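Local atomic coordinates of Endonuclease/exonuclease/phosphatase (Beutenbergia cavernae DSM 12333, PDB entry 4RUW), a protein that belongs to the endonuclease/exonuclease/phosphatase family, with a DNase I-like domain that carries a zinc ion and is followed by an Ig-like domain. Residues G234-T240 with D292-Y297. Coordinates in Å, arbitrary orientation, origin at the centre of the assembly. Residue numbers count along the deposited sequence, not the author numbering.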
ATOM      1  N   GLY A 234      -0.598  -4.789  -0.764  1.00 11.33           N
ATOM      2  CA  GLY A 234      -0.827  -5.561  -1.963  1.00 11.69           C
ATOM      3  C   GLY A 234      -0.719  -4.745  -3.222  1.00 11.27           C
ATOM      4  O   GLY A 234      -0.321  -3.574  -3.213  1.00 11.77           O
ATOM      5  N   ASP A 235      -1.081  -5.390  -4.319  1.00 11.93           N
ATOM      6  CA  ASP A 235      -1.067  -4.787  -5.635  1.00 11.54           C
ATOM      7  C   ASP A 235      -2.385  -4.042  -5.817  1.00 11.56           C
ATOM      8  O   ASP A 235      -3.408  -4.625  -6.180  1.00 12.55           O
ATOM      9  CB  ASP A 235      -0.912  -5.908  -6.665  1.00 12.65           C
ATOM     10  CG  ASP A 235      -0.848  -5.409  -8.096  1.00 12.53           C
ATOM     11  OD1 ASP A 235      -1.027  -4.195  -8.346  1.00 13.67           O
ATOM     12  OD2 ASP A 235      -0.624  -6.268  -8.990  1.00 13.73           O
ATOM     13  N   LEU A 236      -2.363  -2.746  -5.531  1.00 12.15           N
ATOM     14  CA  LEU A 236      -3.571  -1.947  -5.659  1.00 12.06           C
ATOM     15  C   LEU A 236      -3.837  -1.535  -7.099  1.00 11.90           C
ATOM     16  O   LEU A 236      -4.919  -1.040  -7.412  1.00 12.86           O
ATOM     17  CB  LEU A 236      -3.524  -0.724  -4.747  1.00 13.61           C
ATOM     18  CG  LEU A 236      -3.331  -1.033  -3.260  1.00 15.16           C
ATOM     19  CD1 LEU A 236      -3.404   0.243  -2.446  1.00 16.88           C
ATOM     20  CD2 LEU A 236      -4.340  -2.071  -2.758  1.00 17.24           C
ATOM     21  N   ASN A 237      -2.846  -1.732  -7.974  1.00 12.02           N
ATOM     22  CA  ASN A 237      -3.034  -1.481  -9.403  1.00 12.38           C
ATOM     23  C   ASN A 237      -3.365  -0.028  -9.736  1.00 11.99           C
ATOM     24  O   ASN A 237      -3.960   0.260 -10.778  1.00 13.19           O
ATOM     25  CB  ASN A 237      -4.097  -2.420  -9.994  1.00 13.54           C
ATOM     26  CG  ASN A 237      -3.494  -3.611 -10.699  1.00 13.29           C
ATOM     27  OD1 ASN A 237      -2.497  -3.484 -11.413  1.00 14.90           O
ATOM     28  ND2 ASN A 237      -4.100  -4.781 -10.517  1.00 13.49           N
ATOM     29  N   ILE A 238      -2.984   0.881  -8.842  1.00 11.89           N
ATOM     30  CA  ILE A 238      -3.156   2.308  -9.074  1.00 12.20           C
ATOM     31  C   ILE A 238      -1.840   3.015  -8.822  1.00 11.54           C
ATOM     32  O   ILE A 238      -1.100   2.641  -7.911  1.00 12.10           O
ATOM     33  CB  ILE A 238      -4.274   2.918  -8.170  1.00 13.54           C
ATOM     34  CG1 ILE A 238      -3.946   2.763  -6.678  1.00 14.27           C
ATOM     35  CG2 ILE A 238      -5.618   2.306  -8.517  1.00 15.21           C
ATOM     36  CD1 ILE A 238      -4.943   3.474  -5.762  1.00 17.23           C
ATOM     37  N   TRP A 239      -1.540   4.020  -9.638  1.00 11.85           N
ATOM     38  CA  TRP A 239      -0.490   4.966  -9.298  1.00 11.49           C
ATOM     39  C   TRP A 239      -1.000   5.871  -8.178  1.00 11.87           C
ATOM     40  O   TRP A 239      -2.181   5.840  -7.826  1.00 12.75           O
ATOM     41  CB  TRP A 239      -0.167   5.873 -10.468  1.00 12.26           C
ATOM     42  CG  TRP A 239       0.346   5.252 -11.724  1.00 12.76           C
ATOM     43  CD1 TRP A 239       0.489   3.923 -12.027  1.00 13.06           C
ATOM     44  CD2 TRP A 239       0.809   5.982 -12.858  1.00 12.80           C
ATOM     45  NE1 TRP A 239       1.015   3.793 -13.304  1.00 13.60           N
ATOM     46  CE2 TRP A 239       1.216   5.047 -13.828  1.00 13.83           C
ATOM     47  CE3 TRP A 239       0.908   7.349 -13.148  1.00 14.31           C
ATOM     48  CZ2 TRP A 239       1.716   5.433 -15.070  1.00 14.75           C
ATOM     49  CZ3 TRP A 239       1.400   7.733 -14.369  1.00 14.68           C
ATOM     50  CH2 TRP A 239       1.796   6.780 -15.322  1.00 15.31           C
ATOM     51  N   THR A 240      -0.129   6.721  -7.647  1.00 11.84           N
ATOM     52  CA  THR A 240      -0.581   7.711  -6.680  1.00 12.08           C
ATOM     53  C   THR A 240      -1.248   8.917  -7.339  1.00 11.96           C
ATOM     54  O   THR A 240      -2.000   9.638  -6.674  1.00 12.88           O
ATOM     55  CB  THR A 240       0.551   8.206  -5.771  1.00 12.81           C
ATOM     56  OG1 THR A 240       1.590   8.753  -6.584  1.00 13.29           O
ATOM     57  CG2 THR A 240       1.102   7.071  -4.924  1.00 13.58           C
ATOM     58  N   ASP A 292       6.775   6.154 -12.430  1.00 12.35           N
ATOM     59  CA  ASP A 292       5.437   6.293 -11.869  1.00 12.86           C
ATOM     60  C   ASP A 292       4.766   4.948 -11.593  1.00 11.84           C
ATOM     61  O   ASP A 292       3.750   4.896 -10.894  1.00 12.53           O
ATOM     62  CB  ASP A 292       4.550   7.110 -12.809  1.00 13.67           C
ATOM     63  CG  ASP A 292       5.157   8.446 -13.152  1.00 14.03           C
ATOM     64  OD1 ASP A 292       5.530   9.184 -12.213  1.00 14.09           O
ATOM     65  OD2 ASP A 292       5.295   8.748 -14.357  1.00 15.18           O
ATOM     66  N   ARG A 293       5.326   3.867 -12.137  1.00 12.01           N
ATOM     67  CA  ARG A 293       4.698   2.545 -12.077  1.00 12.33           C
ATOM     68  C   ARG A 293       4.967   1.807 -10.769  1.00 11.80           C
ATOM     69  O   ARG A 293       5.446   0.667 -10.745  1.00 12.97           O
ATOM     70  CB  ARG A 293       5.060   1.716 -13.310  1.00 13.05           C
ATOM     71  CG  ARG A 293       4.378   2.243 -14.562  1.00 13.72           C
ATOM     72  CD  ARG A 293       4.640   1.376 -15.768  1.00 14.99           C
ATOM     73  NE  ARG A 293       3.760   1.764 -16.861  1.00 16.34           N
ATOM     74  CZ  ARG A 293       3.858   1.308 -18.101  1.00 17.93           C
ATOM     75  NH1 ARG A 293       4.819   0.445 -18.412  1.00 19.86           N
ATOM     76  NH2 ARG A 293       3.001   1.724 -19.026  1.00 20.19           N
ATOM     77  N   ARG A 294       4.653   2.496  -9.676  1.00 11.65           N
ATOM     78  CA  ARG A 294       4.683   1.940  -8.332  1.00 11.09           C
ATOM     79  C   ARG A 294       3.233   1.662  -7.976  1.00 11.26           C
ATOM     80  O   ARG A 294       2.454   2.598  -7.757  1.00 12.33           O
ATOM     81  CB  ARG A 294       5.306   2.944  -7.360  1.00 12.19           C
ATOM     82  CG  ARG A 294       5.438   2.428  -5.933  1.00 11.65           C
ATOM     83  CD  ARG A 294       6.205   3.397  -5.059  1.00 12.07           C
ATOM     84  NE  ARG A 294       5.451   4.621  -4.785  1.00 11.85           N
ATOM     85  CZ  ARG A 294       4.729   4.823  -3.684  1.00 11.17           C
ATOM     86  NH1 ARG A 294       4.645   3.881  -2.747  1.00 11.53           N
ATOM     87  NH2 ARG A 294       4.089   5.976  -3.511  1.00 11.59           N
ATOM     88  N   ILE A 295       2.864   0.382  -7.955  1.00 11.09           N
ATOM     89  CA  ILE A 295       1.461  -0.006  -7.808  1.00 11.47           C
ATOM     90  C   ILE A 295       1.259  -1.054  -6.719  1.00 10.90           C
ATOM     91  O   ILE A 295       0.121  -1.478  -6.475  1.00 12.25           O
ATOM     92  CB  ILE A 295       0.851  -0.491  -9.156  1.00 12.78           C
ATOM     93  CG1 ILE A 295       1.601  -1.715  -9.691  1.00 13.65           C
ATOM     94  CG2 ILE A 295       0.819   0.640 -10.191  1.00 13.59           C
ATOM     95  CD1 ILE A 295       0.933  -2.347 -10.900  1.00 15.73           C
ATOM     96  N   ASP A 296       2.349  -1.469  -6.079  1.00 11.11           N
ATOM     97  CA  ASP A 296       2.317  -2.377  -4.936  1.00 11.19           C
ATOM     98  C   ASP A 296       2.693  -1.538  -3.724  1.00 11.14           C
ATOM     99  O   ASP A 296       3.687  -0.821  -3.766  1.00 12.11           O
ATOM    100  CB  ASP A 296       3.344  -3.486  -5.114  1.00 12.19           C
ATOM    101  CG  ASP A 296       3.041  -4.400  -6.297  1.00 12.84           C
ATOM    102  OD1 ASP A 296       3.432  -4.082  -7.445  1.00 13.90           O
ATOM    103  OD2 ASP A 296       2.440  -5.474  -6.076  1.00 15.22           O
ATOM    104  N   TYR A 297       1.885  -1.612  -2.665  1.00 10.82           N
ATOM    105  CA  TYR A 297       2.010  -0.696  -1.545  1.00 10.95           C
ATOM    106  C   TYR A 297       1.988  -1.416  -0.206  1.00 10.04           C
ATOM    107  O   TYR A 297       1.388  -2.490  -0.065  1.00 11.03           O
ATOM    108  CB  TYR A 297       0.821   0.270  -1.526  1.00 11.98           C
ATOM    109  CG  TYR A 297       0.689   1.209  -2.698  1.00 10.65           C
ATOM    110  CD1 TYR A 297       1.181   2.506  -2.630  1.00 11.69           C
ATOM    111  CD2 TYR A 297       0.028   0.821  -3.851  1.00 11.56           C
ATOM    112  CE1 TYR A 297       1.035   3.382  -3.681  1.00 11.91           C
ATOM    113  CE2 TYR A 297      -0.128   1.693  -4.909  1.00 11.57           C
ATOM    114  CZ  TYR A 297       0.383   2.973  -4.821  1.00 11.10           C
ATOM    115  OH  TYR A 297       0.226   3.867  -5.851  1.00 11.73           O
TER
HETATM  116  O   HOH W   1       0.862   2.107 -15.890  1.00 26.53           O
HETATM  117  O   HOH W   2       2.569   5.369  -8.319  1.00 12.55           O
HETATM  118  O   HOH W   3       3.932   8.672  -5.325  1.00 13.59           O
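Where a strand runs out into a loop, one carbonyl and one hydroxyl can extend the pairing, as here. Backbone bonds come first: Gly234 and Tyr297 form an antiparallel hydrogen-bonded pair, with Gly234 N to Tyr297 O at 3.1 Å and Tyr297 N to Gly234 O at 3.0 Å. Past the non-hydrogen-bonded pair Asp235–Asp296 the ladder ends, and Ile295 O accepts two weak bonds, from Leu236 N (2.9 Å) and Asn237 N (3.3 Å). Further along, the Tyr297 hydroxyl OH donates to Ile238 O at 2.7 Å. These bonds hold the corner and loop after strand 230-233 against the start of strand 296-300, its antiparallel neighbour in one of the two mixed sheets of the DNase I-like fold. On the face bearing Asp235 and Asp296, the carboxylates lie close, OD2 to OD2 4.3 Å; Asp235 OD2 bonds to Asn62, and Asp296 OD1 to Thr278 and His321. Apolar contacts follow, Leu236 CD1 on Tyr297 CD2 (3.8 Å) and Trp239 CD1 on Ile295 CG2 (3.8 Å), while Asp292 CB makes a CH-pi contact over the six-membered ring of Trp239. Where the backbones separate, water 2 takes over, accepting from Thr240 N and donating to Asp292 O and Arg294 O.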